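Local coordinates for protein beta-agarase B (Zobellia galactanivorans, PDB 4ATF) that hydrolyses the beta-1,4-linkages of agarose in a random manner, retaining the anomeric configuration and giving mainly the tetramer, at residues A[168-179]-A[227-235]. The protein carries 1 engineered substitution. Sequence-based numbering, arbitrary orientation.
Sequences HHVFIRDPFQDY and DIIDPKHFT. With AAL (3,6-anhydro-alpha-L-galactopyranose), chain E; GAL (beta-D-galactopyranose), chain B; GAL (beta-D-galactopyranose), chain C.
Tyr-179 and His-168 both reach backbone carbonyls at the end of helix 226-229. The Tyr-179 hydroxyl gives its proton to Ile-228 O at 2.6 Å, tilted from the carbonyl plane, whereas His-168 NE2, in one of the two conformers modelled for this residue, donates to Ile-229 O at 2.9 Å, in the planes of both ring and carbonyl. The Tyr-179 ring lies against Pro-231 because a chi1 of 168° swings CG away from the backbone N; Pro-231 CD sits over one face, 3.9 Å from the ring centroid, as a CH-pi contact. Replacing the tyrosine by an alanine is likely to leave Ile-228 O without this donor and to open a gap against the proline ring.

The hairpin within 168-179 belongs to the concanavalin-like beta-sandwich (jelly-roll) fold of GH16 and faces two ways: His-169, Phe-171 and Arg-173 line the agarose site, while Val-170, Ile-172 and Tyr-179 turn toward the loop after the helix.

Apolar packing there centres on Phe-234. Ile-172 CD1 sits over the Phe-234 face as a CH-pi contact, 3.4 Å from Phe-234 CD1; Val-170 CG2 meets Phe-234 CB, and Tyr-179 CB packs near Phe-234 CE2. Val-170 CG1 also touches Thr-235 CG2 at 3.6 Å. A polar atom, Val-170 O, lies at the Phe-234 ring edge.

The loop is pinned by the Asp-230 carboxylate: OD1 takes Phe-234 N on its syn lone pair, and OD2 accepts both Thr-235 N and OG1 from one face. A water bridges Phe-171 O to Phe-234 O.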
ATOM      1  N   HIS A 168      -7.411   1.710   6.378  0.50 11.79           N
ATOM      2  CA  HIS A 168      -6.957   3.087   6.498  0.50 11.39           C
ATOM      3  C   HIS A 168      -6.527   3.254   7.964  0.50 11.21           C
ATOM      4  O   HIS A 168      -6.954   2.451   8.839  0.50 11.44           O
ATOM      5  CB  HIS A 168      -8.099   4.073   6.103  0.50 10.06           C
ATOM      6  CG  HIS A 168      -9.096   4.300   7.200  0.50 10.08           C
ATOM      7  ND1 HIS A 168     -10.159   3.446   7.429  0.50  8.77           N
ATOM      8  CD2 HIS A 168      -9.168   5.258   8.161  0.50 11.41           C
ATOM      9  CE1 HIS A 168     -10.860   3.885   8.463  0.50  8.94           C
ATOM     10  NE2 HIS A 168     -10.287   4.986   8.924  0.50 10.55           N
ATOM     11  N   HIS A 169      -5.696   4.262   8.258  1.00 11.23           N
ATOM     12  CA  HIS A 169      -5.229   4.480   9.644  1.00 11.28           C
ATOM     13  C   HIS A 169      -5.300   5.956   9.937  1.00 11.36           C
ATOM     14  O   HIS A 169      -5.067   6.755   9.039  1.00 11.69           O
ATOM     15  CB  HIS A 169      -3.744   4.045   9.852  1.00 11.29           C
ATOM     16  CG  HIS A 169      -3.497   2.581   9.695  1.00 13.25           C
ATOM     17  ND1 HIS A 169      -3.169   1.774  10.758  1.00 13.74           N
ATOM     18  CD2 HIS A 169      -3.478   1.777   8.589  1.00 15.43           C
ATOM     19  CE1 HIS A 169      -3.003   0.524  10.335  1.00 15.93           C
ATOM     20  NE2 HIS A 169      -3.190   0.494   9.025  1.00 14.53           N
ATOM     21  N   VAL A 170      -5.554   6.311  11.190  1.00 11.45           N
ATOM     22  CA  VAL A 170      -5.295   7.665  11.659  1.00 11.33           C
ATOM     23  C   VAL A 170      -4.376   7.508  12.841  1.00 12.77           C
ATOM     24  O   VAL A 170      -4.504   6.515  13.606  1.00 14.10           O
ATOM     25  CB  VAL A 170      -6.592   8.483  11.931  1.00 11.84           C
ATOM     26  CG1 VAL A 170      -7.317   8.808  10.592  1.00 11.41           C
ATOM     27  CG2 VAL A 170      -7.516   7.781  12.894  1.00 14.04           C
ATOM     28  N   PHE A 171      -3.411   8.420  12.994  1.00 14.11           N
ATOM     29  CA  PHE A 171      -2.393   8.272  14.094  1.00 14.13           C
ATOM     30  C   PHE A 171      -2.340   9.497  14.976  1.00 15.12           C
ATOM     31  O   PHE A 171      -2.663  10.605  14.514  1.00 14.69           O
ATOM     32  CB  PHE A 171      -0.961   8.106  13.535  1.00 14.61           C
ATOM     33  CG  PHE A 171      -0.793   6.938  12.605  1.00 13.95           C
ATOM     34  CD1 PHE A 171      -0.498   5.653  13.094  1.00 13.28           C
ATOM     35  CD2 PHE A 171      -0.954   7.139  11.231  1.00 14.62           C
ATOM     36  CE1 PHE A 171      -0.403   4.549  12.179  1.00 13.57           C
ATOM     37  CE2 PHE A 171      -0.833   6.082  10.300  1.00 12.49           C
ATOM     38  CZ  PHE A 171      -0.554   4.776  10.772  1.00 13.70           C
ATOM     39  N   ILE A 172      -1.925   9.308  16.239  1.00 14.86           N
ATOM     40  CA  ILE A 172      -1.429  10.413  17.033  1.00 17.49           C
ATOM     41  C   ILE A 172       0.076  10.093  17.089  1.00 18.13           C
ATOM     42  O   ILE A 172       0.433   8.918  17.342  1.00 18.92           O
ATOM     43  CB  ILE A 172      -2.083  10.470  18.442  1.00 17.00           C
ATOM     44  CG1 ILE A 172      -3.596  10.741  18.348  1.00 18.79           C
ATOM     45  CG2 ILE A 172      -1.298  11.497  19.392  1.00 20.14           C
ATOM     46  CD1 ILE A 172      -4.349  10.445  19.672  1.00 19.67           C
ATOM     47  N   ARG A 173       0.952  11.084  16.872  1.00 19.69           N
ATOM     48  CA  ARG A 173       2.375  10.762  16.730  1.00 20.53           C
ATOM     49  C   ARG A 173       3.140  10.667  18.043  1.00 23.01           C
ATOM     50  O   ARG A 173       3.990   9.788  18.132  1.00 22.27           O
ATOM     51  CB  ARG A 173       3.118  11.706  15.768  1.00 19.43           C
ATOM     52  CG  ARG A 173       2.548  11.812  14.356  1.00 18.34           C
ATOM     53  CD  ARG A 173       2.446  10.466  13.647  1.00 18.37           C
ATOM     54  NE  ARG A 173       3.651   9.658  13.727  1.00 16.66           N
ATOM     55  CZ  ARG A 173       3.781   8.496  13.073  1.00 16.83           C
ATOM     56  NH1 ARG A 173       2.784   8.053  12.294  1.00 15.68           N
ATOM     57  NH2 ARG A 173       4.873   7.756  13.193  1.00 16.32           N
ATOM     58  N   ASP A 174       2.841  11.523  19.022  0.80 25.23           N
ATOM     59  CA  ASP A 174       3.615  11.568  20.262  0.80 28.02           C
ATOM     60  C   ASP A 174       2.687  11.865  21.431  0.80 28.91           C
ATOM     61  O   ASP A 174       2.172  12.948  21.502  0.80 29.27           O
ATOM     62  CB  ASP A 174       4.771  12.587  20.186  0.70 29.33           C
ATOM     63  CG  ASP A 174       4.450  13.829  19.378  0.40 30.94           C
ATOM     64  OD1 ASP A 174       4.325  13.729  18.136  0.40 33.20           O
ATOM     65  OD2 ASP A 174       4.405  14.941  19.952  0.40 34.27           O
ATOM     66  N   PRO A 175       2.410  10.862  22.288  0.80 29.11           N
ATOM     67  CA  PRO A 175       2.853   9.456  22.127  0.80 27.07           C
ATOM     68  C   PRO A 175       2.106   8.671  21.051  0.80 25.44           C
ATOM     69  O   PRO A 175       0.929   8.925  20.803  0.80 22.66           O
ATOM     70  CB  PRO A 175       2.554   8.815  23.486  0.80 29.13           C
ATOM     71  CG  PRO A 175       1.469   9.622  24.074  0.80 29.85           C
ATOM     72  CD  PRO A 175       1.749  11.076  23.593  0.80 29.92           C
ATOM     73  N   PHE A 176       2.811   7.714  20.453  1.00 22.97           N
ATOM     74  CA  PHE A 176       2.334   7.080  19.249  1.00 22.11           C
ATOM     75  C   PHE A 176       1.091   6.222  19.504  1.00 21.60           C
ATOM     76  O   PHE A 176       1.123   5.339  20.366  1.00 20.62           O
ATOM     77  CB  PHE A 176       3.411   6.168  18.701  1.00 22.07           C
ATOM     78  CG  PHE A 176       2.978   5.444  17.502  1.00 21.39           C
ATOM     79  CD1 PHE A 176       2.946   6.127  16.247  1.00 20.33           C
ATOM     80  CD2 PHE A 176       2.554   4.092  17.583  1.00 20.83           C
ATOM     81  CE1 PHE A 176       2.544   5.463  15.097  1.00 19.52           C
ATOM     82  CE2 PHE A 176       2.124   3.404  16.423  1.00 21.12           C
ATOM     83  CZ  PHE A 176       2.110   4.071  15.182  1.00 20.23           C
ATOM     84  N   GLN A 177       0.026   6.425  18.716  1.00 19.79           N
ATOM     85  CA  GLN A 177      -1.159   5.597  18.830  1.00 19.48           C
ATOM     86  C   GLN A 177      -1.698   5.418  17.425  1.00 17.57           C
ATOM     87  O   GLN A 177      -1.606   6.349  16.620  1.00 15.77           O
ATOM     88  CB  GLN A 177      -2.232   6.332  19.663  1.00 20.66           C
ATOM     89  CG  GLN A 177      -1.995   6.426  21.182  0.80 21.81           C
ATOM     90  CD  GLN A 177      -3.294   6.833  21.870  0.80 24.74           C
ATOM     91  OE1 GLN A 177      -3.542   8.001  22.094  0.80 22.07           O
ATOM     92  NE2 GLN A 177      -4.177   5.845  22.129  0.80 26.46           N
ATOM     93  N   ASP A 178      -2.313   4.259  17.151  1.00 16.92           N
ATOM     94  CA  ASP A 178      -2.691   3.896  15.775  1.00 16.53           C
ATOM     95  C   ASP A 178      -4.102   3.356  15.827  1.00 16.64           C
ATOM     96  O   ASP A 178      -4.356   2.392  16.569  1.00 18.11           O
ATOM     97  CB  ASP A 178      -1.693   2.809  15.330  1.00 16.48           C
ATOM     98  CG  ASP A 178      -2.016   2.197  14.008  1.00 17.30           C
ATOM     99  OD1 ASP A 178      -2.988   2.604  13.305  1.00 18.24           O
ATOM    100  OD2 ASP A 178      -1.286   1.261  13.659  1.00 15.56           O
ATOM    101  N   TYR A 179      -5.031   3.964  15.064  1.00 15.19           N
ATOM    102  CA  TYR A 179      -6.347   3.350  14.835  1.00 14.69           C
ATOM    103  C   TYR A 179      -6.527   2.854  13.386  1.00 13.76           C
ATOM    104  O   TYR A 179      -6.206   3.592  12.431  1.00 12.29           O
ATOM    105  CB  TYR A 179      -7.448   4.412  15.088  1.00 14.90           C
ATOM    106  CG  TYR A 179      -8.801   3.890  14.576  1.00 15.12           C
ATOM    107  CD1 TYR A 179      -9.576   2.969  15.358  1.00 16.92           C
ATOM    108  CD2 TYR A 179      -9.265   4.254  13.259  1.00 12.66           C
ATOM    109  CE1 TYR A 179     -10.822   2.434  14.868  1.00 15.91           C
ATOM    110  CE2 TYR A 179     -10.505   3.745  12.755  1.00 14.87           C
ATOM    111  CZ  TYR A 179     -11.288   2.859  13.567  1.00 17.06           C
ATOM    112  OH  TYR A 179     -12.474   2.383  13.028  1.00 16.92           O
ATOM    113  N   ASP A 227     -18.034   7.019  12.709  1.00 16.15           N
ATOM    114  CA  ASP A 227     -17.921   5.918  13.677  1.00 18.72           C
ATOM    115  C   ASP A 227     -16.913   4.830  13.199  1.00 18.18           C
ATOM    116  O   ASP A 227     -16.316   4.143  14.034  1.00 16.97           O
ATOM    117  CB  ASP A 227     -19.280   5.232  13.933  0.80 19.75           C
ATOM    118  CG  ASP A 227     -20.292   6.123  14.691  0.80 23.82           C
ATOM    119  OD1 ASP A 227     -19.948   7.227  15.194  0.80 26.98           O
ATOM    120  OD2 ASP A 227     -21.475   5.704  14.820  0.80 26.93           O
ATOM    121  N   ILE A 228     -16.732   4.653  11.881  1.00 16.52           N
ATOM    122  CA  ILE A 228     -15.712   3.689  11.389  1.00 14.98           C
ATOM    123  C   ILE A 228     -14.400   4.422  10.939  1.00 15.19           C
ATOM    124  O   ILE A 228     -13.294   3.856  11.058  1.00 15.75           O
ATOM    125  CB  ILE A 228     -16.258   2.755  10.285  1.00 14.30           C
ATOM    126  CG1 ILE A 228     -15.225   1.689   9.879  1.00 14.65           C
ATOM    127  CG2 ILE A 228     -16.610   3.564   9.037  1.00 15.58           C
ATOM    128  CD1 ILE A 228     -15.860   0.511   9.117  0.70 14.94           C
ATOM    129  N   ILE A 229     -14.498   5.666  10.467  1.00 12.95           N
ATOM    130  CA  ILE A 229     -13.265   6.330   9.923  1.00 12.56           C
ATOM    131  C   ILE A 229     -12.383   6.869  11.091  1.00 13.09           C
ATOM    132  O   ILE A 229     -11.139   6.681  11.111  1.00 13.43           O
ATOM    133  CB  ILE A 229     -13.640   7.508   8.974  1.00 11.81           C
ATOM    134  CG1 ILE A 229     -14.342   6.973   7.693  1.00 15.47           C
ATOM    135  CG2 ILE A 229     -12.392   8.381   8.599  1.00 11.95           C
ATOM    136  CD1 ILE A 229     -13.443   6.529   6.575  1.00 17.96           C
ATOM    137  N   ASP A 230     -13.031   7.477  12.088  1.00 12.03           N
ATOM    138  CA  ASP A 230     -12.303   8.014  13.277  1.00 13.23           C
ATOM    139  C   ASP A 230     -13.124   8.015  14.610  1.00 13.11           C
ATOM    140  O   ASP A 230     -13.369   9.076  15.171  1.00 12.83           O
ATOM    141  CB  ASP A 230     -11.850   9.430  12.983  1.00 12.36           C
ATOM    142  CG  ASP A 230     -10.906   9.996  14.092  1.00 13.52           C
ATOM    143  OD1 ASP A 230     -10.231   9.194  14.819  1.00 14.42           O
ATOM    144  OD2 ASP A 230     -10.854  11.245  14.239  1.00 12.41           O
ATOM    145  N   PRO A 231     -13.566   6.838  15.108  1.00 14.74           N
ATOM    146  CA  PRO A 231     -14.394   6.819  16.345  1.00 15.07           C
ATOM    147  C   PRO A 231     -13.633   7.331  17.615  1.00 16.76           C
ATOM    148  O   PRO A 231     -14.278   7.779  18.568  1.00 16.34           O
ATOM    149  CB  PRO A 231     -14.752   5.327  16.483  1.00 16.47           C
ATOM    150  CG  PRO A 231     -13.535   4.588  15.799  1.00 15.78           C
ATOM    151  CD  PRO A 231     -13.264   5.476  14.606  1.00 14.03           C
ATOM    152  N   LYS A 232     -12.292   7.291  17.613  1.00 16.60           N
ATOM    153  CA  LYS A 232     -11.532   7.717  18.798  1.00 17.15           C
ATOM    154  C   LYS A 232     -11.141   9.203  18.739  1.00 16.68           C
ATOM    155  O   LYS A 232     -10.369   9.662  19.579  1.00 16.69           O
ATOM    156  CB  LYS A 232     -10.256   6.862  18.943  1.00 17.58           C
ATOM    157  CG  LYS A 232     -10.506   5.413  19.125  1.00 18.53           C
ATOM    158  CD  LYS A 232      -9.157   4.634  19.424  1.00 21.70           C
ATOM    159  CE  LYS A 232      -9.349   3.207  19.636  1.00 24.91           C
ATOM    160  NZ  LYS A 232      -8.096   2.505  20.150  0.70 24.69           N
ATOM    161  N   HIS A 233     -11.606   9.918  17.711  1.00 15.20           N
ATOM    162  CA  HIS A 233     -11.349  11.371  17.531  1.00 14.72           C
ATOM    163  C   HIS A 233      -9.811  11.634  17.472  1.00 14.45           C
ATOM    164  O   HIS A 233      -9.316  12.662  17.980  1.00 13.40           O
ATOM    165  CB  HIS A 233     -11.998  12.261  18.624  1.00 14.85           C
ATOM    166  CG  HIS A 233     -13.504  12.212  18.681  1.00 17.24           C
ATOM    167  ND1 HIS A 233     -14.262  13.338  18.913  1.00 18.24           N
ATOM    168  CD2 HIS A 233     -14.384  11.184  18.553  1.00 17.97           C
ATOM    169  CE1 HIS A 233     -15.542  13.008  18.961  1.00 18.55           C
ATOM    170  NE2 HIS A 233     -15.645  11.705  18.736  1.00 19.00           N
ATOM    171  N   PHE A 234      -9.061  10.745  16.819  1.00 12.90           N
ATOM    172  CA  PHE A 234      -7.592  11.024  16.663  1.00 14.05           C
ATOM    173  C   PHE A 234      -7.394  12.186  15.697  1.00 14.64           C
ATOM    174  O   PHE A 234      -6.324  12.797  15.662  1.00 14.19           O
ATOM    175  CB  PHE A 234      -6.830   9.839  16.085  1.00 12.72           C
ATOM    176  CG  PHE A 234      -6.542   8.763  17.075  1.00 16.57           C
ATOM    177  CD1 PHE A 234      -7.045   8.827  18.428  1.00 15.21           C
ATOM    178  CD2 PHE A 234      -5.739   7.682  16.700  1.00 15.21           C
ATOM    179  CE1 PHE A 234      -6.740   7.774  19.361  1.00 16.75           C
ATOM    180  CE2 PHE A 234      -5.413   6.626  17.670  1.00 15.84           C
ATOM    181  CZ  PHE A 234      -5.923   6.670  18.941  1.00 16.37           C
ATOM    182  N   THR A 235      -8.426  12.478  14.901  1.00 13.17           N
ATOM    183  CA  THR A 235      -8.318  13.610  13.983  1.00 14.34           C
ATOM    184  C   THR A 235      -8.848  14.945  14.506  1.00 15.19           C
ATOM    185  O   THR A 235      -8.981  15.891  13.713  1.00 15.63           O
ATOM    186  CB  THR A 235      -8.919  13.289  12.565  1.00 14.32           C
ATOM    187  OG1 THR A 235     -10.359  13.235  12.603  1.00 13.09           O
ATOM    188  CG2 THR A 235      -8.287  11.970  11.960  1.00 11.42           C
TER
HETATM  189  C1  AAL E   6       2.825   3.199   9.323  1.00 18.30           C
HETATM  190  C2  AAL E   6       3.413   3.204  10.764  1.00 20.59           C
HETATM  191  C3  AAL E   6       3.987   4.631  11.047  1.00 17.77           C
HETATM  192  C4  AAL E   6       4.964   5.155  10.060  1.00 15.65           C
HETATM  193  C5  AAL E   6       4.122   5.214   8.806  1.00 18.59           C
HETATM  194  C6  AAL E   6       2.926   6.030   9.374  1.00 15.05           C
HETATM  195  O2  AAL E   6       4.452   2.232  10.855  1.00 23.87           O
HETATM  196  O3  AAL E   6       2.929   5.628  10.784  1.00 18.85           O
HETATM  197  O4  AAL E   6       5.608   6.375  10.291  1.00 21.45           O
HETATM  198  O5  AAL E   6       3.674   3.916   8.328  1.00 16.65           O
HETATM  199  C1  GAL B   5      -0.066   0.295   6.882  1.00 29.49           C
HETATM  200  C2  GAL B   5       0.793   0.789   8.037  1.00 26.47           C
HETATM  201  C3  GAL B   5       2.020   1.625   7.658  1.00 25.59           C
HETATM  202  C4  GAL B   5       2.829   0.774   6.658  1.00 27.47           C
HETATM  203  C5  GAL B   5       1.889   0.298   5.513  1.00 29.35           C
HETATM  204  C6  GAL B   5       2.616  -0.468   4.393  1.00 31.05           C
HETATM  205  O2  GAL B   5      -0.061   1.624   8.764  1.00 27.14           O
HETATM  206  O3  GAL B   5       2.719   1.823   8.899  1.00 22.77           O
HETATM  207  O4  GAL B   5       3.307  -0.348   7.352  1.00 28.60           O
HETATM  208  O5  GAL B   5       0.720  -0.415   5.940  1.00 28.33           O
HETATM  209  O6  GAL B   5       1.600  -0.734   3.423  1.00 40.34           O
HETATM  210  C1  GAL C   7       6.977   6.287  10.660  1.00 22.04           C
HETATM  211  C2  GAL C   7       7.428   7.758  10.628  1.00 20.46           C
HETATM  212  C3  GAL C   7       8.862   7.896  11.187  1.00 22.62           C
HETATM  213  C4  GAL C   7       8.984   7.202  12.562  1.00 21.53           C
HETATM  214  C5  GAL C   7       8.436   5.761  12.497  1.00 23.53           C
HETATM  215  C6  GAL C   7       8.621   5.200  13.892  1.00 25.16           C
HETATM  216  O2  GAL C   7       7.314   8.353   9.317  1.00 19.53           O
HETATM  217  O3  GAL C   7       9.100   9.271  11.389  1.00 20.26           O
HETATM  218  O4  GAL C   7       8.102   7.859  13.457  1.00 24.44           O
HETATM  219  O5  GAL C   7       7.054   5.764  12.015  1.00 22.21           O
HETATM  220  O6  GAL C   7       8.267   3.880  13.666  1.00 34.40           O
HETATM  221  O   HOH W   1      -4.506  12.158  13.283  1.00 35.62           O